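WGR domain-containing protein (Bacteroides fragilis, PDB 2RA8) is of unknown function, but joins a WGR domain to leucine-rich repeats and so probably serves to recognise other macromolecules. Local coordinates at residues I57-K60 with T61-Y65; D103-L106 with P107-Q111; Q161-L164 with S165-L168; G237-N240 with V241-P244; N317-D321 with E322-E326. All blocks are in the same frame, centred on the assembly; numbering follows the deposited sequence.

In the fold
The five contacts are all local ones, made where the chain enters or leaves a helix or turn, and they recur from the WGR domain to the far end of the repeat sheet. Contact 1 closes helix 46-62 of the WGR domain, and its nearest atoms stay about 13 Å from contact 2, which leads into strand 111-114 near the start of the parallel sheet. Contacts 3 and 4, with centres 24 Å apart, lie in connections farther along that sheet. Contact 5 starts helix 321-330 near the last strand, its centre 46 Å from that of contact 2, and is the one of the five that the second subunit touches. No active site is known to which they could be related.

Contact 1 (I57-K60 with T61-Y65); sequences IAEK and TKKGY
K60 and Y65 close the end of helix 46-62 together, the lysine chain running beside the tyrosine ring and in the same direction. The apolar part of this pairing is a CH-pi contact: K60 CD sits over one face of the ring, 4.0 Å from the centroid of Y65 and displaced toward the rim. The bend of the lysine at chi2 (-67°) folds CD back across the ring.

Hydrogen bonds of the main chain form the second group. T61 N meets I57 O at 3.0 Å in a nearly linear bond, the regular helical pattern still intact. At the very end K60 O accepts Y65 N, five residues on, at 3.0 Å, while G64 N turns back to T61 O at 3.1 Å. With G64 at positive phi (107°), these two bonds define a Schellman motif; K63 N adds weak bonds to E59 O and K60 O.

Side-chain polarity comes third. T61 OG1 folds back to A58 O at 2.9 Å, reaching it from the same face of the carbonyl as K62 N, so this one oxygen takes two donors. E59 and K63 lie alongside each other with E59 OE2 and K63 NZ 4.5 Å apart, beyond a salt bridge but where a mild attraction would be expected.

Around this helix end, I57 and T61 rest on F5 of strand 3-8. Y65 lies against F5, F7 and W16, its OH bonded to K14, and K60 makes a cation-pi contact with W16, so the terminus packs on strands 3-8 and 13-21 of the antiparallel WGR sheet.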
loop_
_atom_site.group_PDB
_atom_site.type_symbol
_atom_site.label_atom_id
_atom_site.label_comp_id
_atom_site.label_asym_id
_atom_site.label_seq_id
_atom_site.Cartn_x
_atom_site.Cartn_y
_atom_site.Cartn_z
ATOM N N ILE A 57 -1.568 19.874 -13.617
ATOM C CA ILE A 57 -0.735 19.460 -14.740
ATOM C C ILE A 57 0.680 19.175 -14.273
ATOM O O ILE A 57 1.204 18.081 -14.493
ATOM C CB ILE A 57 -0.750 20.549 -15.844
ATOM C CG1 ILE A 57 -2.120 20.544 -16.525
ATOM C CG2 ILE A 57 0.374 20.316 -16.861
ATOM C CD1 ILE A 57 -2.320 21.648 -17.547
ATOM N N ALA A 58 1.299 20.139 -13.596
ATOM C CA ALA A 58 2.665 19.964 -13.098
ATOM C C ALA A 58 2.787 18.688 -12.311
ATOM O O ALA A 58 3.771 17.950 -12.437
ATOM C CB ALA A 58 3.068 21.155 -12.222
ATOM N N GLU A 59 1.779 18.424 -11.487
ATOM C CA GLU A 59 1.752 17.229 -10.653
ATOM C C GLU A 59 1.703 15.954 -11.476
ATOM O O GLU A 59 2.388 14.974 -11.165
ATOM C CB GLU A 59 0.537 17.283 -9.730
ATOM C CG GLU A 59 0.440 16.144 -8.739
ATOM C CD GLU A 59 -0.877 16.167 -7.983
ATOM O OE1 GLU A 59 -1.319 17.271 -7.601
ATOM O OE2 GLU A 59 -1.463 15.085 -7.764
ATOM N N LYS A 60 0.888 15.955 -12.524
ATOM C CA LYS A 60 0.752 14.782 -13.386
ATOM C C LYS A 60 2.031 14.481 -14.136
ATOM O O LYS A 60 2.466 13.331 -14.196
ATOM C CB LYS A 60 -0.400 14.978 -14.392
ATOM C CG LYS A 60 -1.810 14.929 -13.770
ATOM C CD LYS A 60 -2.136 13.526 -13.248
ATOM C CE LYS A 60 -3.346 13.531 -12.311
ATOM N NZ LYS A 60 -3.480 12.228 -11.599
ATOM N N THR A 61 2.652 15.508 -14.706
ATOM C CA THR A 61 3.884 15.292 -15.456
ATOM C C THR A 61 4.988 14.842 -14.537
ATOM O O THR A 61 5.857 14.063 -14.936
ATOM C CB THR A 61 4.331 16.569 -16.211
ATOM O OG1 THR A 61 4.480 17.653 -15.285
ATOM C CG2 THR A 61 3.308 16.941 -17.288
ATOM N N LYS A 62 4.959 15.307 -13.291
ATOM C CA LYS A 62 5.984 14.917 -12.338
ATOM C C LYS A 62 5.814 13.458 -12.022
ATOM O O LYS A 62 6.779 12.771 -11.684
ATOM C CB LYS A 62 5.886 15.738 -11.037
ATOM C CG LYS A 62 7.078 15.526 -10.100
ATOM C CD LYS A 62 6.969 16.304 -8.790
ATOM C CE LYS A 62 5.960 15.677 -7.834
ATOM N NZ LYS A 62 5.978 16.326 -6.490
ATOM N N LYS A 63 4.584 12.966 -12.142
ATOM C CA LYS A 63 4.308 11.564 -11.852
ATOM C C LYS A 63 4.557 10.662 -13.031
ATOM O O LYS A 63 4.359 9.453 -12.940
ATOM C CB LYS A 63 2.864 11.380 -11.373
ATOM C CG LYS A 63 2.577 12.007 -10.018
ATOM C CD LYS A 63 1.140 11.753 -9.585
ATOM C CE LYS A 63 0.836 12.436 -8.258
ATOM N NZ LYS A 63 1.731 11.963 -7.165
ATOM N N GLY A 64 4.987 11.236 -14.149
ATOM C CA GLY A 64 5.272 10.421 -15.319
ATOM C C GLY A 64 4.277 10.506 -16.464
ATOM O O GLY A 64 4.479 9.874 -17.505
ATOM N N TYR A 65 3.199 11.267 -16.287
ATOM C CA TYR A 65 2.216 11.415 -17.354
ATOM C C TYR A 65 2.852 12.177 -18.494
ATOM O O TYR A 65 3.542 13.173 -18.273
ATOM C CB TYR A 65 0.990 12.158 -16.838
ATOM C CG TYR A 65 -0.011 11.259 -16.163
ATOM C CD1 TYR A 65 -1.100 10.754 -16.865
ATOM C CD2 TYR A 65 0.144 10.893 -14.828
ATOM C CE1 TYR A 65 -2.017 9.915 -16.253
ATOM C CE2 TYR A 65 -0.762 10.051 -14.209
ATOM C CZ TYR A 65 -1.839 9.571 -14.930
ATOM O OH TYR A 65 -2.744 8.749 -14.314
#

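Contact 2 (D103-L106 with P107-Q111); sequences DKKL and PSLKQ
S108 turns back on K105 across a tight bend, and its short side chain can be followed atom by atom. S108 CB lies 3.5 Å from K105 O. At the tip, S108 OG donates to that same oxygen of K105 at 2.6 Å, in the carbonyl plane and on a lone pair; chi1 of 62° holds the hydroxyl between the serine's own N and carbonyl carbon, facing back along the chain. A second donor, S108 N, approaches K105 O at 2.9 Å from above the carbonyl plane, so one residue grips the oxygen twice, by main chain and side chain. L109 N bonds instead to L106 O at 3.3 Å, with only a weak link to K105 O, and L109 CG packs 3.6 Å from that oxygen.

Just upstream, D103 OD1 accepts K105 N at 3.0 Å in an almost straight bond, while OD2 is held by K81 and Y83 of strand 80-83. L106 and L109 both pack on Y83 and F141.

An Asx turn at D103, set within a type I beta turn from D103 to L106, thus begins the return from helix 96-102 to strand 111-114 of the parallel sheet, consistent with a leucine-rich-repeat fold.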
loop_
_atom_site.group_PDB
_atom_site.type_symbol
_atom_site.label_atom_id
_atom_site.label_comp_id
_atom_site.label_asym_id
_atom_site.label_seq_id
_atom_site.Cartn_x
_atom_site.Cartn_y
_atom_site.Cartn_z
ATOM N N ASP A 103 -6.184 -15.774 -24.373
ATOM C CA ASP A 103 -6.486 -14.358 -24.571
ATOM C C ASP A 103 -6.251 -13.853 -25.974
ATOM O O ASP A 103 -5.136 -13.941 -26.504
ATOM C CB ASP A 103 -5.674 -13.509 -23.601
ATOM C CG ASP A 103 -6.304 -12.154 -23.350
ATOM O OD1 ASP A 103 -7.174 -11.740 -24.151
ATOM O OD2 ASP A 103 -5.923 -11.500 -22.355
ATOM N N LYS A 104 -7.308 -13.308 -26.577
ATOM C CA LYS A 104 -7.248 -12.773 -27.935
ATOM C C LYS A 104 -6.619 -11.402 -28.028
ATOM O O LYS A 104 -6.405 -10.895 -29.128
ATOM C CB LYS A 104 -8.650 -12.712 -28.551
ATOM C CG LYS A 104 -9.379 -14.045 -28.568
ATOM C CD LYS A 104 -10.687 -13.961 -29.348
ATOM C CE LYS A 104 -11.663 -12.976 -28.723
ATOM N NZ LYS A 104 -12.915 -12.863 -29.526
ATOM N N LYS A 105 -6.331 -10.776 -26.888
ATOM C CA LYS A 105 -5.695 -9.463 -26.919
ATOM C C LYS A 105 -4.209 -9.637 -26.729
ATOM O O LYS A 105 -3.440 -8.677 -26.791
ATOM C CB LYS A 105 -6.257 -8.542 -25.827
ATOM C CG LYS A 105 -5.953 -8.975 -24.409
ATOM C CD LYS A 105 -6.152 -7.824 -23.427
ATOM C CE LYS A 105 -7.597 -7.348 -23.374
ATOM N NZ LYS A 105 -7.745 -6.157 -22.491
ATOM N N LEU A 106 -3.797 -10.881 -26.519
ATOM C CA LEU A 106 -2.393 -11.205 -26.318
ATOM C C LEU A 106 -1.485 -10.615 -27.377
ATOM O O LEU A 106 -0.420 -10.079 -27.053
ATOM C CB LEU A 106 -2.197 -12.720 -26.291
ATOM C CG LEU A 106 -0.822 -13.221 -25.852
ATOM C CD1 LEU A 106 -0.529 -12.784 -24.417
ATOM C CD2 LEU A 106 -0.792 -14.733 -25.954
ATOM N N PRO A 107 -1.881 -10.692 -28.662
ATOM C CA PRO A 107 -1.012 -10.132 -29.703
ATOM C C PRO A 107 -0.843 -8.639 -29.630
ATOM O O PRO A 107 0.163 -8.099 -30.092
ATOM C CB PRO A 107 -1.703 -10.558 -31.004
ATOM C CG PRO A 107 -2.402 -11.817 -30.625
ATOM C CD PRO A 107 -2.984 -11.456 -29.272
ATOM N N SER A 108 -1.823 -7.955 -29.048
ATOM C CA SER A 108 -1.765 -6.499 -28.957
ATOM C C SER A 108 -1.022 -5.962 -27.759
ATOM O O SER A 108 -0.730 -4.769 -27.702
ATOM C CB SER A 108 -3.179 -5.911 -28.959
ATOM O OG SER A 108 -3.918 -6.360 -27.836
ATOM N N LEU A 109 -0.712 -6.822 -26.792
ATOM C CA LEU A 109 0.002 -6.362 -25.605
ATOM C C LEU A 109 1.475 -6.217 -25.838
ATOM O O LEU A 109 2.081 -7.024 -26.538
ATOM C CB LEU A 109 -0.193 -7.324 -24.446
ATOM C CG LEU A 109 -1.623 -7.512 -23.947
ATOM C CD1 LEU A 109 -1.602 -8.532 -22.821
ATOM C CD2 LEU A 109 -2.204 -6.187 -23.470
ATOM N N LYS A 110 2.065 -5.190 -25.232
ATOM C CA LYS A 110 3.490 -4.950 -25.366
ATOM C C LYS A 110 4.188 -5.400 -24.103
ATOM O O LYS A 110 5.376 -5.743 -24.125
ATOM C CB LYS A 110 3.753 -3.468 -25.598
ATOM C CG LYS A 110 4.946 -3.193 -26.476
ATOM C CD LYS A 110 4.589 -3.349 -27.943
ATOM C CE LYS A 110 3.829 -2.133 -28.445
ATOM N NZ LYS A 110 3.473 -2.269 -29.881
ATOM N N GLN A 111 3.454 -5.397 -22.989
ATOM C CA GLN A 111 4.014 -5.821 -21.712
ATOM C C GLN A 111 3.140 -6.842 -21.059
ATOM O O GLN A 111 1.912 -6.771 -21.152
ATOM C CB GLN A 111 4.184 -4.628 -20.752
ATOM C CG GLN A 111 5.306 -3.685 -21.143
ATOM C CD GLN A 111 4.887 -2.651 -22.165
ATOM O OE1 GLN A 111 5.713 -2.151 -22.936
ATOM N NE2 GLN A 111 3.603 -2.303 -22.165
#

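Contact 3 (Q161-L164 with S165-L168); sequences QVDL and SPVL
The carboxylate of D163 has S165 N and P166 CD over one and the same face. S165 N donates to D163 OD1 at 3.1 Å, standing 62° out of the carboxylate plane, while the proline ring, crossing the aspartate at about a right angle, brings P166 CD within 3.5 Å of D163 OD2. Beside D163 OD1, S165 CB comes to 3.4 Å. A first torsion that sets the carboxylate opposite the aspartate's own nitrogen (chi1 172°) swings it forward, across the start of helix 165-169.

The S165 bond is nearly straight and supplies an acceptor to an amide that has no helical carbonyl before it. The negative charge would also be expected to interact favourably with the helix dipole. The first full helical turn then closes from L168 N to L164 O at 3.0 Å; V167 N adds a weak bond to that oxygen. P166, which has no N-H to offer, is well placed in this first turn.

On the inner side L164 CD2 approaches V167 CG2 at 4.3 Å. Both side chains rest on W146 of strand 143-146, and L168 reaches L177 of strand 176-180. S165 OG is hydrogen-bonded to K190.

D163 thus provides a side-chain capping bond just before the turn that leads into helix 165-169, with P166 in the first turn of a helix that packs against the parallel repeat sheet.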
loop_
_atom_site.group_PDB
_atom_site.type_symbol
_atom_site.label_atom_id
_atom_site.label_comp_id
_atom_site.label_asym_id
_atom_site.label_seq_id
_atom_site.Cartn_x
_atom_site.Cartn_y
_atom_site.Cartn_z
ATOM N N GLN A 161 11.057 -20.125 -8.410
ATOM C CA GLN A 161 11.383 -19.843 -9.800
ATOM C C GLN A 161 12.020 -21.032 -10.483
ATOM O O GLN A 161 12.135 -22.108 -9.898
ATOM C CB GLN A 161 12.325 -18.634 -9.867
ATOM C CG GLN A 161 11.764 -17.381 -9.191
ATOM C CD GLN A 161 10.612 -16.762 -9.961
ATOM O OE1 GLN A 161 9.859 -17.458 -10.635
ATOM N NE2 GLN A 161 10.462 -15.445 -9.849
ATOM N N VAL A 162 12.427 -20.843 -11.734
ATOM C CA VAL A 162 13.072 -21.893 -12.513
ATOM C C VAL A 162 14.085 -21.202 -13.384
ATOM O O VAL A 162 14.280 -19.993 -13.269
ATOM C CB VAL A 162 12.068 -22.626 -13.431
ATOM C CG1 VAL A 162 11.035 -23.381 -12.597
ATOM C CG2 VAL A 162 11.381 -21.626 -14.339
ATOM N N ASP A 163 14.757 -21.948 -14.248
ATOM C CA ASP A 163 15.717 -21.325 -15.148
ATOM C C ASP A 163 14.891 -20.560 -16.161
ATOM O O ASP A 163 14.128 -21.153 -16.919
ATOM C CB ASP A 163 16.555 -22.397 -15.840
ATOM C CG ASP A 163 17.436 -21.835 -16.933
ATOM O OD1 ASP A 163 17.800 -20.642 -16.865
ATOM O OD2 ASP A 163 17.777 -22.598 -17.857
ATOM N N LEU A 164 15.005 -19.235 -16.172
ATOM C CA LEU A 164 14.225 -18.449 -17.125
ATOM C C LEU A 164 14.989 -18.098 -18.384
ATOM O O LEU A 164 14.488 -17.365 -19.230
ATOM C CB LEU A 164 13.716 -17.150 -16.477
ATOM C CG LEU A 164 12.708 -17.233 -15.315
ATOM C CD1 LEU A 164 12.248 -15.812 -14.945
ATOM C CD2 LEU A 164 11.513 -18.077 -15.715
ATOM N N SER A 165 16.205 -18.609 -18.532
ATOM C CA SER A 165 16.968 -18.286 -19.737
ATOM C C SER A 165 16.223 -18.678 -21.001
ATOM O O SER A 165 16.282 -17.967 -22.010
ATOM C CB SER A 165 18.336 -18.962 -19.716
ATOM O OG SER A 165 19.097 -18.585 -20.857
ATOM N N PRO A 166 15.509 -19.815 -20.983
ATOM C CA PRO A 166 14.788 -20.192 -22.205
ATOM C C PRO A 166 13.629 -19.272 -22.515
ATOM O O PRO A 166 13.268 -19.082 -23.680
ATOM C CB PRO A 166 14.327 -21.617 -21.910
ATOM C CG PRO A 166 15.410 -22.133 -21.014
ATOM C CD PRO A 166 15.609 -20.966 -20.069
ATOM N N VAL A 167 13.035 -18.704 -21.468
ATOM C CA VAL A 167 11.914 -17.784 -21.627
ATOM C C VAL A 167 12.419 -16.489 -22.204
ATOM O O VAL A 167 11.797 -15.920 -23.100
ATOM C CB VAL A 167 11.209 -17.518 -20.273
ATOM C CG1 VAL A 167 10.177 -16.411 -20.423
ATOM C CG2 VAL A 167 10.531 -18.798 -19.794
ATOM N N LEU A 168 13.555 -16.014 -21.705
ATOM C CA LEU A 168 14.131 -14.785 -22.217
ATOM C C LEU A 168 14.566 -14.993 -23.662
ATOM O O LEU A 168 14.510 -14.064 -24.469
ATOM C CB LEU A 168 15.330 -14.350 -21.357
ATOM C CG LEU A 168 15.017 -14.095 -19.865
ATOM C CD1 LEU A 168 16.287 -13.676 -19.151
ATOM C CD2 LEU A 168 13.944 -13.018 -19.712
#

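Contact 4 (G237-N240 with V241-P244); sequences GDMN and VFRP
A Met-aromatic contact between M239 and F242 anchors a turn that an Asx turn at D238 introduces. The selenium of M239, a selenomethionine, lies at the edge of the phenylalanine ring, 5.1 Å from the centroid of F242, and approaches F242 CE2 to 3.8 Å. Bends at chi2 and chi3 bring the selenium to this edge. V241 CG1 sits over the centre of one face of that ring, and this same methyl is pressed to 3.1 Å from D238 O, a close fit at the bend.

D238 OD1 accepts N240 N at 3.2 Å from above the carboxylate plane, which makes the Asx turn. F242 N then bonds to M239 O at 3.3 Å and R243 N to N240 O, two successive bonds that each span three residues.

At the outer side N240 and R243 extend in the same direction, amide and guanidinium planes 53° apart. N240 OD1 takes a weak bond from R243 NH1, 2.7 Å long but poorly angled, with R243 CD only 3.2 Å from the same oxygen. The firmer partner of the arginine is E270 of helix 265-274, through a salt bridge from NH2.

M239 packs on V268 and M271 of that helix, and V241 and F242 on V210 of helix 207-215. An Asx turn followed by two bonds between residues three apart thus leads into the 3-10 segment that begins at R243, within the long connection between strands 223-227 and 256-260.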
loop_
_atom_site.group_PDB
_atom_site.type_symbol
_atom_site.label_atom_id
_atom_site.label_comp_id
_atom_site.label_asym_id
_atom_site.label_seq_id
_atom_site.Cartn_x
_atom_site.Cartn_y
_atom_site.Cartn_z
ATOM N N GLY A 237 25.879 -13.611 1.938
ATOM C CA GLY A 237 26.712 -12.834 2.847
ATOM C C GLY A 237 27.931 -12.087 2.323
ATOM O O GLY A 237 28.440 -11.204 3.004
ATOM N N ASP A 238 28.405 -12.421 1.128
ATOM C CA ASP A 238 29.581 -11.742 0.581
ATOM C C ASP A 238 29.193 -10.631 -0.366
ATOM O O ASP A 238 28.752 -10.874 -1.492
ATOM C CB ASP A 238 30.495 -12.760 -0.125
ATOM C CG ASP A 238 31.662 -12.101 -0.853
ATOM O OD1 ASP A 238 32.214 -11.109 -0.333
ATOM O OD2 ASP A 238 32.036 -12.585 -1.944
HETATM N N MSE A 239 29.373 -9.394 0.089
HETATM C CA MSE A 239 29.021 -8.220 -0.690
HETATM C C MSE A 239 29.975 -7.901 -1.823
HETATM O O MSE A 239 29.632 -7.127 -2.723
HETATM C CB MSE A 239 28.932 -7.012 0.235
HETATM C CG MSE A 239 27.746 -7.042 1.200
HETATM SE SE MSE A 239 26.073 -6.718 0.271
HETATM C CE MSE A 239 26.212 -4.806 -0.022
ATOM N N ASN A 240 31.170 -8.490 -1.798
ATOM C CA ASN A 240 32.162 -8.212 -2.836
ATOM C C ASN A 240 31.774 -8.735 -4.191
ATOM O O ASN A 240 32.382 -8.379 -5.207
ATOM C CB ASN A 240 33.536 -8.774 -2.435
ATOM C CG ASN A 240 34.197 -7.963 -1.327
ATOM O OD1 ASN A 240 34.266 -6.737 -1.397
ATOM N ND2 ASN A 240 34.693 -8.648 -0.307
ATOM N N VAL A 241 30.744 -9.571 -4.215
ATOM C CA VAL A 241 30.259 -10.165 -5.449
ATOM C C VAL A 241 29.711 -9.116 -6.392
ATOM O O VAL A 241 29.831 -9.234 -7.615
ATOM C CB VAL A 241 29.159 -11.211 -5.137
ATOM C CG1 VAL A 241 27.967 -10.528 -4.495
ATOM C CG2 VAL A 241 28.753 -11.942 -6.398
ATOM N N PHE A 242 29.121 -8.070 -5.825
ATOM C CA PHE A 242 28.531 -7.000 -6.619
ATOM C C PHE A 242 29.551 -6.054 -7.234
ATOM O O PHE A 242 29.310 -5.459 -8.287
ATOM C CB PHE A 242 27.558 -6.196 -5.751
ATOM C CG PHE A 242 26.432 -7.013 -5.183
ATOM C CD1 PHE A 242 25.474 -7.582 -6.016
ATOM C CD2 PHE A 242 26.322 -7.205 -3.815
ATOM C CE1 PHE A 242 24.424 -8.330 -5.485
ATOM C CE2 PHE A 242 25.282 -7.945 -3.284
ATOM C CZ PHE A 242 24.331 -8.509 -4.122
ATOM N N ARG A 243 30.712 -5.941 -6.598
ATOM C CA ARG A 243 31.739 -5.024 -7.057
ATOM C C ARG A 243 32.051 -5.024 -8.542
ATOM O O ARG A 243 32.122 -3.964 -9.153
ATOM C CB ARG A 243 33.030 -5.226 -6.235
ATOM C CG ARG A 243 32.903 -4.787 -4.765
ATOM C CD ARG A 243 34.245 -4.856 -4.013
ATOM N NE ARG A 243 34.532 -3.606 -3.305
ATOM C CZ ARG A 243 34.143 -3.328 -2.064
ATOM N NH1 ARG A 243 33.448 -4.215 -1.366
ATOM N NH2 ARG A 243 34.441 -2.156 -1.521
ATOM N N PRO A 244 32.244 -6.201 -9.156
ATOM C CA PRO A 244 32.547 -6.197 -10.596
ATOM C C PRO A 244 31.487 -5.561 -11.482
ATOM O O PRO A 244 31.767 -5.208 -12.632
ATOM C CB PRO A 244 32.751 -7.675 -10.909
ATOM C CG PRO A 244 33.326 -8.208 -9.627
ATOM C CD PRO A 244 32.444 -7.543 -8.585
#

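Contact 5 (N317-D321 with E322-E326); sequences NYLSD and EMKKE
The N-cap of helix 321-330 is S320, whose side chain accepts the amide of M323, a selenomethionine. S320 OG meets M323 N at 3.2 Å, its hydroxyl turned to face the first turn. The same oxygen is hydrogen-bonded to D293, a second-shell residue on helix 293-300 that helps to fix it. The regular helical pattern then begins: K324 N bonds to S320 O at 3.0 Å in the carbonyl plane, and K325 N to D321 O at 2.9 Å.

L319 lies across the start of the helix, L319 CB 3.8 Å from K324 CG, while L319 CD2 comes to 4.2 Å from M323 CG. Ahead of it N317 OD1 accepts L319 N at 2.9 Å in an almost straight bond, an Asx turn that steers the chain into the cap; S340 also bonds to this oxygen.

D321 N of this subunit bonds to D321 OD2 of the second subunit, and K324 and K325 pack on E342 and Y343 of that neighbour, respectively. A serine N-cap is a classic helix start; here an Asx turn precedes it, at the dimer interface near the end of the leucine-rich repeats.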
loop_
_atom_site.group_PDB
_atom_site.type_symbol
_atom_site.label_atom_id
_atom_site.label_comp_id
_atom_site.label_asym_id
_atom_site.label_seq_id
_atom_site.Cartn_x
_atom_site.Cartn_y
_atom_site.Cartn_z
ATOM N N ASN A 317 15.505 4.442 4.832
ATOM C CA ASN A 317 16.855 4.540 5.372
ATOM C C ASN A 317 16.847 4.669 6.878
ATOM O O ASN A 317 15.801 4.588 7.521
ATOM C CB ASN A 317 17.538 5.775 4.779
ATOM C CG ASN A 317 16.814 7.064 5.140
ATOM O OD1 ASN A 317 16.740 7.440 6.311
ATOM N ND2 ASN A 317 16.267 7.743 4.136
ATOM N N TYR A 318 18.027 4.883 7.446
ATOM C CA TYR A 318 18.170 5.044 8.885
ATOM C C TYR A 318 19.013 6.271 9.162
ATOM O O TYR A 318 19.884 6.254 10.026
ATOM C CB TYR A 318 18.821 3.794 9.507
ATOM C CG TYR A 318 17.869 2.649 9.793
ATOM C CD1 TYR A 318 17.204 2.558 11.018
ATOM C CD2 TYR A 318 17.640 1.652 8.845
ATOM C CE1 TYR A 318 16.333 1.495 11.291
ATOM C CE2 TYR A 318 16.772 0.588 9.109
ATOM C CZ TYR A 318 16.127 0.518 10.330
ATOM O OH TYR A 318 15.287 -0.537 10.588
ATOM N N LEU A 319 18.757 7.338 8.408
ATOM C CA LEU A 319 19.472 8.596 8.575
ATOM C C LEU A 319 18.829 9.400 9.686
ATOM O O LEU A 319 17.635 9.259 9.954
ATOM C CB LEU A 319 19.418 9.426 7.292
ATOM C CG LEU A 319 20.020 8.835 6.012
ATOM C CD1 LEU A 319 19.868 9.842 4.886
ATOM C CD2 LEU A 319 21.490 8.491 6.231
ATOM N N SER A 320 19.615 10.250 10.339
ATOM C CA SER A 320 19.096 11.095 11.412
ATOM C C SER A 320 18.548 12.337 10.756
ATOM O O SER A 320 18.914 12.648 9.617
ATOM C CB SER A 320 20.221 11.474 12.383
ATOM O OG SER A 320 21.209 12.265 11.744
ATOM N N ASP A 321 17.666 13.065 11.437
ATOM C CA ASP A 321 17.136 14.268 10.814
ATOM C C ASP A 321 18.214 15.287 10.554
ATOM O O ASP A 321 18.153 16.024 9.572
ATOM C CB ASP A 321 16.012 14.905 11.649
ATOM C CG ASP A 321 16.218 14.756 13.138
ATOM O OD1 ASP A 321 17.377 14.824 13.602
ATOM O OD2 ASP A 321 15.204 14.589 13.850
ATOM N N GLU A 322 19.221 15.332 11.414
ATOM C CA GLU A 322 20.303 16.290 11.233
ATOM C C GLU A 322 21.079 15.989 9.968
ATOM O O GLU A 322 21.472 16.908 9.241
ATOM C CB GLU A 322 21.228 16.269 12.449
ATOM C CG GLU A 322 20.469 16.425 13.767
ATOM C CD GLU A 322 21.380 16.628 14.963
ATOM O OE1 GLU A 322 22.293 15.800 15.170
ATOM O OE2 GLU A 322 21.176 17.617 15.701
HETATM N N MSE A 323 21.294 14.703 9.690
HETATM C CA MSE A 323 22.017 14.290 8.486
HETATM C C MSE A 323 21.190 14.558 7.248
HETATM O O MSE A 323 21.720 14.971 6.204
HETATM C CB MSE A 323 22.378 12.797 8.557
HETATM C CG MSE A 323 23.004 12.245 7.279
HETATM SE SE MSE A 323 24.599 13.202 6.704
HETATM C CE MSE A 323 25.886 12.316 7.847
ATOM N N LYS A 324 19.883 14.329 7.345
ATOM C CA LYS A 324 18.996 14.584 6.220
ATOM C C LYS A 324 18.968 16.063 5.896
ATOM O O LYS A 324 18.907 16.442 4.726
ATOM C CB LYS A 324 17.575 14.059 6.509
ATOM C CG LYS A 324 17.455 12.531 6.414
ATOM C CD LYS A 324 16.025 12.039 6.654
ATOM C CE LYS A 324 15.647 12.140 8.126
ATOM N NZ LYS A 324 14.237 11.727 8.383
ATOM N N LYS A 325 19.038 16.915 6.919
ATOM C CA LYS A 325 19.053 18.360 6.688
ATOM C C LYS A 325 20.322 18.714 5.947
ATOM O O LYS A 325 20.297 19.463 4.972
ATOM C CB LYS A 325 19.048 19.137 8.009
ATOM C CG LYS A 325 17.861 18.886 8.920
ATOM C CD LYS A 325 16.576 19.511 8.402
ATOM C CE LYS A 325 15.439 19.291 9.399
ATOM N NZ LYS A 325 14.178 19.975 9.007
ATOM N N GLU A 326 21.442 18.167 6.417
ATOM C CA GLU A 326 22.749 18.424 5.813
ATOM C C GLU A 326 22.770 17.979 4.383
ATOM O O GLU A 326 23.219 18.709 3.500
ATOM C CB GLU A 326 23.849 17.685 6.573
ATOM C CG GLU A 326 25.216 18.351 6.457
ATOM C CD GLU A 326 26.308 17.593 7.190
ATOM O OE1 GLU A 326 26.023 17.039 8.273
ATOM O OE2 GLU A 326 27.454 17.562 6.693
#